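Local coordinates for gentamicin resistance protein (Enterococcus gallinarum, PDB 6CTZ), which probably transfers a phosphate from a guanine nucleotide to the 2'' hydroxyl of aminoglycosides such as kanamycin and gentamicin, inactivating the antibiotic, at residues Ala108-Ala113 with Thr239-Ala244. The protein carries 2 engineered substitutions. Numbering follows the deposited sequence.
Sequences AKDRLA and TRQVMA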
ATOM      1  N   ALA A 108      -9.559  14.790 -15.199  1.00 17.69           N
ATOM      2  CA  ALA A 108      -8.618  13.703 -14.954  1.00 17.24           C
ATOM      3  C   ALA A 108      -8.866  13.062 -13.598  1.00 14.66           C
ATOM      4  O   ALA A 108      -8.849  11.831 -13.476  1.00 13.89           O
ATOM      5  CB  ALA A 108      -7.178  14.213 -15.050  1.00 17.87           C
ATOM      6  N   LYS A 109      -9.092  13.877 -12.564  1.00 14.63           N
ATOM      7  CA  LYS A 109      -9.372  13.311 -11.250  1.00 14.86           C
ATOM      8  C   LYS A 109     -10.650  12.492 -11.271  1.00 13.18           C
ATOM      9  O   LYS A 109     -10.718  11.434 -10.642  1.00 13.38           O
ATOM     10  CB  LYS A 109      -9.432  14.397 -10.177  1.00 18.20           C
ATOM     11  CG  LYS A 109      -8.062  14.976  -9.855  1.00 22.22           C
ATOM     12  CD  LYS A 109      -8.084  15.854  -8.623  1.00 23.95           C
ATOM     13  CE  LYS A 109      -9.022  17.038  -8.804  1.00 26.90           C
ATOM     14  NZ  LYS A 109      -8.918  17.983  -7.660  1.00 28.33           N
ATOM     15  N   ASP A 110     -11.670  12.959 -11.994  1.00 13.41           N
ATOM     16  CA  ASP A 110     -12.922  12.214 -12.091  1.00 13.95           C
ATOM     17  C   ASP A 110     -12.687  10.845 -12.721  1.00 12.23           C
ATOM     18  O   ASP A 110     -13.151   9.822 -12.203  1.00 12.60           O
ATOM     19  CB  ASP A 110     -13.934  13.049 -12.883  1.00 16.15           C
ATOM     20  CG  ASP A 110     -15.259  12.353 -13.084  1.00 21.34           C
ATOM     21  OD1 ASP A 110     -15.800  11.813 -12.113  1.00 22.82           O
ATOM     22  OD2 ASP A 110     -15.794  12.405 -14.217  1.00 25.59           O
ATOM     23  N   ARG A 111     -11.934  10.799 -13.826  1.00 12.69           N
ATOM     24  CA  ARG A 111     -11.667   9.522 -14.486  1.00 12.88           C
ATOM     25  C   ARG A 111     -10.810   8.611 -13.613  1.00 11.66           C
ATOM     26  O   ARG A 111     -11.049   7.398 -13.545  1.00 11.45           O
ATOM     27  CB  ARG A 111     -11.013   9.744 -15.853  1.00 15.67           C
ATOM     28  CG  ARG A 111     -11.801  10.635 -16.794  1.00 18.15           C
ATOM     29  CD  ARG A 111     -13.241  10.171 -16.958  1.00 20.64           C
ATOM     30  NE  ARG A 111     -13.349   8.839 -17.549  1.00 21.49           N
ATOM     31  CZ  ARG A 111     -14.505   8.230 -17.800  1.00 22.81           C
ATOM     32  NH1 ARG A 111     -15.656   8.834 -17.509  1.00 22.67           N
ATOM     33  NH2 ARG A 111     -14.516   7.018 -18.338  1.00 24.07           N
ATOM     34  N   LEU A 112      -9.809   9.177 -12.934  1.00 11.34           N
ATOM     35  CA  LEU A 112      -8.996   8.374 -12.024  1.00 11.01           C
ATOM     36  C   LEU A 112      -9.836   7.812 -10.889  1.00 10.23           C
ATOM     37  O   LEU A 112      -9.676   6.648 -10.513  1.00 11.17           O
ATOM     38  CB  LEU A 112      -7.852   9.213 -11.462  1.00 11.91           C
ATOM     39  CG  LEU A 112      -6.724   9.525 -12.442  1.00 14.91           C
ATOM     40  CD1 LEU A 112      -5.824  10.593 -11.862  1.00 16.78           C
ATOM     41  CD2 LEU A 112      -5.909   8.270 -12.780  1.00 15.94           C
ATOM     42  N   ALA A 113     -10.744   8.623 -10.333  1.00 10.70           N
ATOM     43  CA  ALA A 113     -11.610   8.144  -9.255  1.00 10.87           C
ATOM     44  C   ALA A 113     -12.482   6.986  -9.722  1.00 10.79           C
ATOM     45  O   ALA A 113     -12.648   5.993  -9.002  1.00 11.18           O
ATOM     46  CB  ALA A 113     -12.488   9.284  -8.730  1.00 11.58           C
ATOM     47  N   THR A 239     -11.147  11.203  -2.267  1.00 11.61           N
ATOM     48  CA  THR A 239     -11.579   9.964  -1.635  1.00 11.03           C
ATOM     49  C   THR A 239     -13.095   9.831  -1.676  1.00 10.95           C
ATOM     50  O   THR A 239     -13.623   8.749  -1.965  1.00 11.14           O
ATOM     51  CB  THR A 239     -11.050   9.914  -0.201  1.00 11.55           C
ATOM     52  OG1 THR A 239      -9.618   9.922  -0.229  1.00 12.46           O
ATOM     53  CG2 THR A 239     -11.508   8.665   0.502  1.00 11.97           C
ATOM     54  N   ARG A 240     -13.811  10.929  -1.409  1.00 11.51           N
ATOM     55  CA  ARG A 240     -15.269  10.893  -1.459  1.00 12.00           C
ATOM     56  C   ARG A 240     -15.779  10.610  -2.865  1.00 11.70           C
ATOM     57  O   ARG A 240     -16.832   9.985  -3.022  1.00 12.88           O
ATOM     58  CB  ARG A 240     -15.837  12.209  -0.927  1.00 12.27           C
ATOM     59  CG  ARG A 240     -15.798  12.315   0.584  1.00 13.24           C
ATOM     60  CD  ARG A 240     -16.221  13.707   1.055  1.00 14.17           C
ATOM     61  NE  ARG A 240     -16.370  13.784   2.507  1.00 14.93           N
ATOM     62  CZ  ARG A 240     -17.500  13.507   3.156  1.00 15.70           C
ATOM     63  NH1 ARG A 240     -18.581  13.132   2.483  1.00 17.14           N
ATOM     64  NH2 ARG A 240     -17.540  13.587   4.479  1.00 17.23           N
ATOM     65  N   GLN A 241     -15.050  11.059  -3.899  1.00 11.87           N
ATOM     66  CA  GLN A 241     -15.419  10.742  -5.277  1.00 13.26           C
ATOM     67  C   GLN A 241     -15.298   9.247  -5.549  1.00 12.15           C
ATOM     68  O   GLN A 241     -16.170   8.658  -6.196  1.00 12.55           O
ATOM     69  CB  GLN A 241     -14.522  11.498  -6.258  1.00 16.12           C
ATOM     70  CG  GLN A 241     -14.691  13.001  -6.331  1.00 20.84           C
ATOM     71  CD  GLN A 241     -13.757  13.612  -7.371  1.00 25.54           C
ATOM     72  OE1 GLN A 241     -12.647  14.045  -7.051  1.00 28.61           O
ATOM     73  NE2 GLN A 241     -14.196  13.626  -8.626  1.00 26.32           N
ATOM     74  N   VAL A 242     -14.212   8.624  -5.086  1.00 10.94           N
ATOM     75  CA  VAL A 242     -14.068   7.174  -5.224  1.00 10.65           C
ATOM     76  C   VAL A 242     -15.198   6.458  -4.495  1.00 10.68           C
ATOM     77  O   VAL A 242     -15.840   5.551  -5.040  1.00 11.37           O
ATOM     78  CB  VAL A 242     -12.685   6.712  -4.728  1.00 10.83           C
ATOM     79  CG1 VAL A 242     -12.575   5.197  -4.857  1.00 11.17           C
ATOM     80  CG2 VAL A 242     -11.554   7.391  -5.521  1.00 11.49           C
ATOM     81  N   MET A 243     -15.477   6.882  -3.257  1.00 10.82           N
ATOM     82  CA  MET A 243     -16.543   6.259  -2.476  1.00 11.48           C
ATOM     83  C   MET A 243     -17.885   6.365  -3.184  1.00 11.15           C
ATOM     84  O   MET A 243     -18.671   5.411  -3.189  1.00 12.71           O
ATOM     85  CB  MET A 243     -16.627   6.919  -1.102  1.00 11.02           C
ATOM     86  CG  MET A 243     -15.428   6.602  -0.230  1.00 11.09           C
ATOM     87  SD  MET A 243     -15.456   7.568   1.284  1.00 12.82           S
ATOM     88  CE  MET A 243     -14.118   6.737   2.157  1.00 13.14           C
ATOM     89  N   ALA A 244     -18.165   7.515  -3.799  1.00 11.81           N
ATOM     90  CA  ALA A 244     -19.438   7.675  -4.490  1.00 13.20           C
ATOM     91  C   ALA A 244     -19.539   6.714  -5.666  1.00 13.14           C
ATOM     92  O   ALA A 244     -20.561   6.042  -5.848  1.00 15.60           O
ATOM     93  CB  ALA A 244     -19.613   9.123  -4.936  1.00 14.84           C
TER
HETATM   94  O   HOH W   1     -16.438  12.265  -9.511  1.00 48.92           O
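The methyl group of Ala113 packs against Val242, with Ala113 CB 3.8 Å from Val242 CG2, and this small apolar touch lies where two helices of the kinase-like aminoglycoside phosphotransferase fold meet. Helix 106-125 and helix 236-246 both belong to the helical part of the chain, far apart in sequence, and their short segments cross at -47° with the axes 9.3 Å apart at closest approach. An alanine facing the partner helix leaves room for the backbones to come near: Ala113 CA and Val242 CA are 4.8 Å apart. CG2 is the branch of Val242 that does the touching, and it meets CA of Ala113 as closely as CB. A chi1 of 179° sets CG1 anti to the backbone N and leaves CG2 anti to the carbonyl carbon, on the side of Ala113.

Gln241 comes at the same methyl one residue earlier, its CB 3.9 Å from Ala113 CB. From there the side chain runs extended, CD anti to CA (chi2 -179°), alongside the first helix and back toward its N-terminal end, bringing the amide over the backbone of Asp110, where NE2 lies 4.0 Å from Asp110 CA. OE1 lies at the edge of contact with Lys109 CB. The contact is thus apolar at Ala113 and polar toward Asp110, whose carboxylate is too far from the amide for a direct bond. Asp110 OD1 also shares a hydrogen bond with Tyr245 OH, just beyond the second segment, so one oxygen ties the first helix to the second both directly and through solvent. On the far side of helix 236-246, Met243 packs on helix 251-276. The solvent link is a single water that takes a hydrogen bond from Gln241 NE2 at 2.8 Å and gives one to Asp110 OD1 at 2.7 Å.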